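Local coordinates for protein 3'3'-cGAMP-specific phosphodiesterase 3 (Vibrio cholerae O1 biovar El Tor str. N16961, PDB 5Z7C) that is a bacterial phosphodiesterase of the HD-domain superfamily, a mainly helical protein with two HD-domain regions in one chain, at residues A[405-413]-A[443-451]. The protein carries 2 engineered substitutions. Residues are numbered along the deposited sequence; the frame is centred on the assembly and turned at random.
Sequences RIITTADIF and IDPECFAAL
This is a mainly apolar packing contact with a polar end, between helix 397-416 and the start of helix 446-456 with the loop residues just before it, in the second HD-domain region. The short axes approach to 9.5 Å and cross at -56°. T409 lies in the middle. Its OG1 sits 3.5 Å from CB of C447, and its CG2 touches CD2 of L451. OG1 is placed beside the backbone N (chi1 -72°) and from there donates a 2.8 Å bond to O of R405. N of T409 reaches the same O from the opposite face. SG of C447 lies against the backbone of R405 and I406 and 4.0 Å from CG1 of I406. L451 brings CD2 to within 3.7 Å of CB of F413, obliquely to the ring. F413 also packs edge-to-face with Y304. Beside the helix pair, where the loop comes in, CD1 of I412 meets CD1 of I443. At the N-terminal end of segment 405-413, NE of R405 forms a long 3.7 Å salt bridge with OD2 of D444, at the guanidinium edge. The two planes are steeply turned, 64° apart. The same OD2 accepts weak bonds from N of E446 and N of C447. Without hydrogen bonds between the segments, the contact probably depends mostly on side-chain packing.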
loop_
_atom_site.group_PDB
_atom_site.type_symbol
_atom_site.label_atom_id
_atom_site.label_comp_id
_atom_site.label_asym_id
_atom_site.label_seq_id
_atom_site.Cartn_x
_atom_site.Cartn_y
_atom_site.Cartn_z
ATOM N N ARG A 405 12.845 -5.093 -17.065
ATOM C CA ARG A 405 14.250 -5.351 -17.121
ATOM C C ARG A 405 15.060 -4.220 -16.549
ATOM O O ARG A 405 15.990 -4.469 -15.822
ATOM C CB ARG A 405 14.672 -5.669 -18.543
ATOM C CG ARG A 405 14.846 -7.140 -18.760
ATOM C CD ARG A 405 14.351 -7.570 -20.099
ATOM N NE ARG A 405 14.652 -6.596 -21.124
ATOM C CZ ARG A 405 13.869 -6.351 -22.157
ATOM N NH1 ARG A 405 12.743 -7.013 -22.292
ATOM N NH2 ARG A 405 14.208 -5.447 -23.050
ATOM N N ILE A 406 14.726 -2.989 -16.879
ATOM C CA ILE A 406 15.489 -1.908 -16.334
ATOM C C ILE A 406 15.362 -1.849 -14.840
ATOM O O ILE A 406 16.343 -1.826 -14.150
ATOM C CB ILE A 406 14.968 -0.614 -16.878
ATOM C CG1 ILE A 406 15.107 -0.616 -18.380
ATOM C CG2 ILE A 406 15.719 0.554 -16.327
ATOM C CD1 ILE A 406 14.757 0.666 -19.010
ATOM N N ILE A 407 14.152 -1.801 -14.344
ATOM C CA ILE A 407 13.938 -1.632 -12.939
ATOM C C ILE A 407 14.521 -2.787 -12.196
ATOM O O ILE A 407 15.048 -2.635 -11.127
ATOM C CB ILE A 407 12.457 -1.471 -12.653
ATOM C CG1 ILE A 407 12.014 -0.123 -13.162
ATOM C CG2 ILE A 407 12.157 -1.542 -11.195
ATOM C CD1 ILE A 407 10.607 0.095 -13.054
ATOM N N THR A 408 14.383 -3.962 -12.755
ATOM C CA THR A 408 14.865 -5.153 -12.101
ATOM C C THR A 408 16.368 -5.125 -11.969
ATOM O O THR A 408 16.922 -5.488 -10.952
ATOM C CB THR A 408 14.430 -6.363 -12.871
ATOM O OG1 THR A 408 14.952 -6.267 -14.196
ATOM C CG2 THR A 408 12.955 -6.385 -12.944
ATOM N N THR A 409 17.021 -4.666 -13.015
ATOM C CA THR A 409 18.451 -4.578 -13.035
ATOM C C THR A 409 18.889 -3.638 -11.947
ATOM O O THR A 409 19.833 -3.893 -11.261
ATOM C CB THR A 409 18.905 -4.070 -14.389
ATOM O OG1 THR A 409 18.714 -5.103 -15.349
ATOM C CG2 THR A 409 20.349 -3.716 -14.393
ATOM N N ALA A 410 18.187 -2.542 -11.794
ATOM C CA ALA A 410 18.497 -1.597 -10.765
ATOM C C ALA A 410 18.310 -2.229 -9.439
ATOM O O ALA A 410 19.048 -2.001 -8.534
ATOM C CB ALA A 410 17.600 -0.452 -10.880
ATOM N N ASP A 411 17.265 -3.007 -9.316
ATOM C CA ASP A 411 16.916 -3.588 -8.052
ATOM C C ASP A 411 17.990 -4.523 -7.611
ATOM O O ASP A 411 18.307 -4.596 -6.447
ATOM C CB ASP A 411 15.626 -4.360 -8.209
ATOM C CG ASP A 411 14.450 -3.479 -8.396
ATOM O OD1 ASP A 411 14.548 -2.280 -8.136
ATOM O OD2 ASP A 411 13.403 -3.986 -8.784
ATOM N N ILE A 412 18.506 -5.293 -8.543
ATOM C CA ILE A 412 19.596 -6.189 -8.246
ATOM C C ILE A 412 20.859 -5.419 -7.864
ATOM O O ILE A 412 21.514 -5.753 -6.905
ATOM C CB ILE A 412 19.854 -7.118 -9.428
ATOM C CG1 ILE A 412 18.754 -8.148 -9.535
ATOM C CG2 ILE A 412 21.102 -7.888 -9.261
ATOM C CD1 ILE A 412 18.830 -8.914 -10.782
ATOM N N PHE A 413 21.181 -4.378 -8.604
ATOM C CA PHE A 413 22.381 -3.639 -8.329
ATOM C C PHE A 413 22.331 -3.056 -6.958
ATOM O O PHE A 413 23.338 -2.999 -6.301
ATOM C CB PHE A 413 22.609 -2.542 -9.346
ATOM C CG PHE A 413 23.802 -1.698 -9.052
ATOM C CD1 PHE A 413 25.068 -2.183 -9.239
ATOM C CD2 PHE A 413 23.658 -0.429 -8.572
ATOM C CE1 PHE A 413 26.145 -1.416 -8.957
ATOM C CE2 PHE A 413 24.735 0.328 -8.293
ATOM C CZ PHE A 413 25.975 -0.162 -8.486
ATOM N N ILE A 443 20.593 -12.060 -15.741
ATOM C CA ILE A 443 20.755 -10.641 -15.805
ATOM C C ILE A 443 20.575 -10.169 -17.195
ATOM O O ILE A 443 21.239 -10.596 -18.084
ATOM C CB ILE A 443 22.125 -10.250 -15.333
ATOM C CG1 ILE A 443 22.290 -10.641 -13.875
ATOM C CG2 ILE A 443 22.336 -8.792 -15.512
ATOM C CD1 ILE A 443 21.903 -9.606 -12.924
ATOM N N ASP A 444 19.646 -9.277 -17.409
ATOM C CA ASP A 444 19.539 -8.820 -18.748
ATOM C C ASP A 444 20.909 -8.352 -18.959
ATOM O O ASP A 444 21.689 -8.343 -18.042
ATOM C CB ASP A 444 18.611 -7.653 -18.897
ATOM C CG ASP A 444 18.412 -7.306 -20.310
ATOM O OD1 ASP A 444 18.444 -8.227 -21.117
ATOM O OD2 ASP A 444 18.251 -6.139 -20.637
ATOM N N PRO A 445 21.191 -7.941 -20.180
ATOM C CA PRO A 445 22.512 -7.478 -20.524
ATOM C C PRO A 445 22.485 -6.270 -21.420
ATOM O O PRO A 445 23.529 -5.820 -21.818
ATOM C CB PRO A 445 23.059 -8.653 -21.293
ATOM C CG PRO A 445 21.926 -9.201 -21.971
ATOM C CD PRO A 445 20.711 -8.908 -21.174
ATOM N N GLU A 446 21.326 -5.735 -21.742
ATOM C CA GLU A 446 21.318 -4.510 -22.491
ATOM C C GLU A 446 21.345 -3.466 -21.431
ATOM O O GLU A 446 21.855 -2.379 -21.600
ATOM C CB GLU A 446 20.058 -4.409 -23.309
ATOM C CG GLU A 446 20.014 -3.200 -24.162
ATOM C CD GLU A 446 18.781 -3.157 -24.990
ATOM O OE1 GLU A 446 17.952 -4.066 -24.855
ATOM O OE2 GLU A 446 18.640 -2.215 -25.783
ATOM N N CYS A 447 20.798 -3.861 -20.304
ATOM C CA CYS A 447 20.658 -3.014 -19.181
ATOM C C CYS A 447 21.925 -3.075 -18.427
ATOM O O CYS A 447 22.450 -2.061 -18.033
ATOM C CB CYS A 447 19.522 -3.528 -18.325
ATOM S SG CYS A 447 17.979 -3.274 -19.095
ATOM N N PHE A 448 22.441 -4.270 -18.231
ATOM C CA PHE A 448 23.670 -4.381 -17.488
ATOM C C PHE A 448 24.741 -3.523 -18.084
ATOM O O PHE A 448 25.503 -2.919 -17.384
ATOM C CB PHE A 448 24.183 -5.786 -17.453
ATOM C CG PHE A 448 25.570 -5.865 -16.955
ATOM C CD1 PHE A 448 25.821 -6.003 -15.618
ATOM C CD2 PHE A 448 26.628 -5.751 -17.815
ATOM C CE1 PHE A 448 27.094 -6.048 -15.158
ATOM C CE2 PHE A 448 27.897 -5.797 -17.351
ATOM C CZ PHE A 448 28.126 -5.944 -16.024
ATOM N N ALA A 449 24.811 -3.472 -19.391
ATOM C CA ALA A 449 25.791 -2.639 -20.024
ATOM C C ALA A 449 25.485 -1.202 -19.767
ATOM O O ALA A 449 26.357 -0.414 -19.488
ATOM C CB ALA A 449 25.778 -2.893 -21.479
ATOM N N ALA A 450 24.225 -0.859 -19.892
ATOM C CA ALA A 450 23.805 0.505 -19.690
ATOM C C ALA A 450 24.077 0.921 -18.271
ATOM O O ALA A 450 24.423 2.048 -18.026
ATOM C CB ALA A 450 22.373 0.655 -20.015
ATOM N N LEU A 451 23.907 0.007 -17.339
ATOM C CA LEU A 451 24.159 0.329 -15.968
ATOM C C LEU A 451 25.605 0.683 -15.837
ATOM O O LEU A 451 25.957 1.664 -15.236
ATOM C CB LEU A 451 23.858 -0.880 -15.111
ATOM C CG LEU A 451 24.122 -0.733 -13.639
ATOM C CD1 LEU A 451 23.532 0.519 -13.187
ATOM C CD2 LEU A 451 23.563 -1.864 -12.897
#